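PDB 4ZCE: major mite allergen Der p 23 from Dermatophagoides pteronyssinus, which is a peritrophin-like allergen that is bound by IgE and, despite its chitin-binding type-2 domain, does not bind chitin in vitro. Local coordinates for residues F11-D16 and F23-N28. Numbering follows the deposited sequence.
Sequences FGYFAD and FYICSN
Strand 12-15 and the 23-27 part of strand 22-27 run antiparallel, their axes 4.7 Å apart, and two hydrogen-bonded pairs tie them together. Phe14 and Tyr24 exchange bonds that lie in the carbonyl planes; the other pair is lopsided, with Cys26 N to Gly12 O short (2.7 Å) and straight at 179°, while Gly12 N meets Cys26 O at 3.2 Å from above the carbonyl plane. Gly12 has an extended backbone in which a CB would be jammed against the carbonyl O of Phe11, and the Phe14 ring occupies the same space. CG of Phe14 sits anti to its carbonyl carbon (chi1 -56°), so the ring folds back over Gly12 and brings CE2 within 3.7 Å of Cys26 SG, an oblique sulfur-aromatic contact. That sulfur is disulfide-bonded to Cys7, which staples the N-terminal loop to this face of the sheet. On the same face the Tyr24 ring crosses Asp16 obliquely, CE1 lying 3.9 Å from Asp16 CG with ring and carboxylate planes 51° apart. A water bridges Asp16 OD1 and Tyr24 OH, and OD2 is held by His33, whose ring also stacks on Tyr24. On the face of Tyr13 and Ile25 the two side chains run alongside each other, Ile25 CG1 touching Tyr13 CE2 at 3.7 Å while CG2 lies over the ring face near its rim; the Tyr13 ring also meets Phe11 of the second subunit. Phe23, its CG in the crowded position between N and carbonyl carbon, presents CE2 to the edge of the Tyr13 ring and stacks on Trp42. At the opposite end Ser27 OG lies at the Phe11 ring edge. Together the strands form the first hairpin of the three-stranded antiparallel sheet in this disulfide-linked peritrophin-A (chitin-binding type-2) domain, within the region important for IgE binding.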
loop_
_atom_site.group_PDB
_atom_site.type_symbol
_atom_site.label_atom_id
_atom_site.label_comp_id
_atom_site.label_asym_id
_atom_site.label_seq_id
_atom_site.Cartn_x
_atom_site.Cartn_y
_atom_site.Cartn_z
ATOM N N PHE A 11 8.159 -12.310 9.532
ATOM C CA PHE A 11 7.031 -11.502 9.071
ATOM C C PHE A 11 7.452 -10.051 9.098
ATOM O O PHE A 11 8.122 -9.605 10.025
ATOM C CB PHE A 11 5.814 -11.697 9.982
ATOM C CG PHE A 11 5.284 -13.092 9.964
ATOM C CD1 PHE A 11 4.580 -13.559 8.879
ATOM C CD2 PHE A 11 5.515 -13.947 11.027
ATOM C CE1 PHE A 11 4.101 -14.852 8.851
ATOM C CE2 PHE A 11 5.032 -15.237 11.003
ATOM C CZ PHE A 11 4.327 -15.687 9.913
ATOM N N GLY A 12 7.069 -9.291 8.081
ATOM C CA GLY A 12 7.392 -7.883 8.086
ATOM C C GLY A 12 7.179 -7.208 6.753
ATOM O O GLY A 12 6.961 -7.869 5.729
ATOM N N TYR A 13 7.237 -5.882 6.796
ATOM C CA TYR A 13 7.111 -5.020 5.634
ATOM C C TYR A 13 8.397 -4.231 5.531
ATOM O O TYR A 13 8.806 -3.589 6.504
ATOM C CB TYR A 13 5.947 -4.041 5.814
ATOM C CG TYR A 13 4.591 -4.694 5.754
ATOM C CD1 TYR A 13 4.103 -5.425 6.831
ATOM C CD2 TYR A 13 3.800 -4.586 4.623
ATOM C CE1 TYR A 13 2.858 -6.042 6.768
ATOM C CE2 TYR A 13 2.554 -5.201 4.550
ATOM C CZ TYR A 13 2.092 -5.921 5.624
ATOM O OH TYR A 13 0.853 -6.518 5.524
ATOM N N PHE A 14 9.034 -4.280 4.362
ATOM C CA PHE A 14 10.360 -3.702 4.178
ATOM C C PHE A 14 10.489 -2.892 2.912
ATOM O O PHE A 14 9.894 -3.192 1.882
ATOM C CB PHE A 14 11.410 -4.809 4.183
ATOM C CG PHE A 14 11.361 -5.648 5.420
ATOM C CD1 PHE A 14 12.003 -5.235 6.567
ATOM C CD2 PHE A 14 10.630 -6.821 5.453
ATOM C CE1 PHE A 14 11.936 -5.997 7.713
ATOM C CE2 PHE A 14 10.566 -7.575 6.594
ATOM C CZ PHE A 14 11.212 -7.160 7.721
ATOM N N ALA A 15 11.289 -1.846 3.005
ATOM C CA ALA A 15 11.539 -0.987 1.874
ATOM C C ALA A 15 12.198 -1.748 0.737
ATOM O O ALA A 15 12.956 -2.700 0.959
ATOM C CB ALA A 15 12.416 0.157 2.292
ATOM N N ASP A 16 11.903 -1.299 -0.478
ATOM C CA ASP A 16 12.650 -1.695 -1.660
ATOM C C ASP A 16 13.718 -0.628 -1.894
ATOM O O ASP A 16 13.401 0.475 -2.327
ATOM C CB ASP A 16 11.720 -1.798 -2.872
ATOM C CG ASP A 16 12.447 -2.216 -4.132
ATOM O OD1 ASP A 16 13.697 -2.237 -4.124
ATOM O OD2 ASP A 16 11.776 -2.515 -5.141
ATOM N N PHE A 23 7.815 -2.144 -2.205
ATOM C CA PHE A 23 8.220 -2.700 -0.920
ATOM C C PHE A 23 8.114 -4.215 -0.959
ATOM O O PHE A 23 7.659 -4.793 -1.947
ATOM C CB PHE A 23 7.365 -2.108 0.216
ATOM C CG PHE A 23 5.877 -2.366 0.089
ATOM C CD1 PHE A 23 5.098 -1.610 -0.764
ATOM C CD2 PHE A 23 5.256 -3.356 0.839
ATOM C CE1 PHE A 23 3.731 -1.838 -0.870
ATOM C CE2 PHE A 23 3.874 -3.566 0.735
ATOM C CZ PHE A 23 3.131 -2.805 -0.112
ATOM N N TYR A 24 8.551 -4.857 0.114
ATOM C CA TYR A 24 8.491 -6.296 0.235
ATOM C C TYR A 24 7.675 -6.696 1.456
ATOM O O TYR A 24 7.790 -6.097 2.523
ATOM C CB TYR A 24 9.899 -6.892 0.345
ATOM C CG TYR A 24 10.714 -6.761 -0.922
ATOM C CD1 TYR A 24 11.602 -5.706 -1.086
ATOM C CD2 TYR A 24 10.601 -7.689 -1.948
ATOM C CE1 TYR A 24 12.366 -5.579 -2.246
ATOM C CE2 TYR A 24 11.362 -7.574 -3.103
ATOM C CZ TYR A 24 12.235 -6.512 -3.248
ATOM O OH TYR A 24 12.976 -6.411 -4.412
ATOM N N ILE A 25 6.860 -7.726 1.295
ATOM C CA ILE A 25 6.145 -8.308 2.418
ATOM C C ILE A 25 6.725 -9.685 2.674
ATOM O O ILE A 25 6.809 -10.512 1.755
ATOM C CB ILE A 25 4.627 -8.427 2.150
ATOM C CG1 ILE A 25 4.043 -7.069 1.750
ATOM C CG2 ILE A 25 3.936 -8.968 3.390
ATOM C CD1 ILE A 25 2.560 -7.113 1.370
ATOM N N CYS A 26 7.153 -9.909 3.914
ATOM C CA CYS A 26 7.709 -11.193 4.325
ATOM C C CYS A 26 6.681 -11.983 5.126
ATOM O O CYS A 26 6.026 -11.450 6.022
ATOM C CB CYS A 26 8.985 -10.998 5.147
ATOM S SG CYS A 26 10.398 -10.411 4.150
ATOM N N SER A 27 6.547 -13.255 4.766
ATOM C CA SER A 27 5.708 -14.195 5.495
ATOM C C SER A 27 6.463 -15.526 5.556
ATOM O O SER A 27 6.811 -16.097 4.514
ATOM C CB SER A 27 4.368 -14.350 4.776
ATOM O OG SER A 27 3.532 -15.252 5.479
ATOM N N ASN A 28 6.714 -15.997 6.777
ATOM C CA ASN A 28 7.535 -17.186 7.001
ATOM C C ASN A 28 8.850 -17.098 6.228
ATOM O O ASN A 28 9.270 -18.058 5.571
ATOM C CB ASN A 28 6.772 -18.467 6.643
ATOM C CG ASN A 28 5.627 -18.747 7.598
ATOM O OD1 ASN A 28 5.708 -18.422 8.774
ATOM N ND2 ASN A 28 4.557 -19.348 7.099
HETATM O O HOH W 1 14.725 -4.626 -4.817
#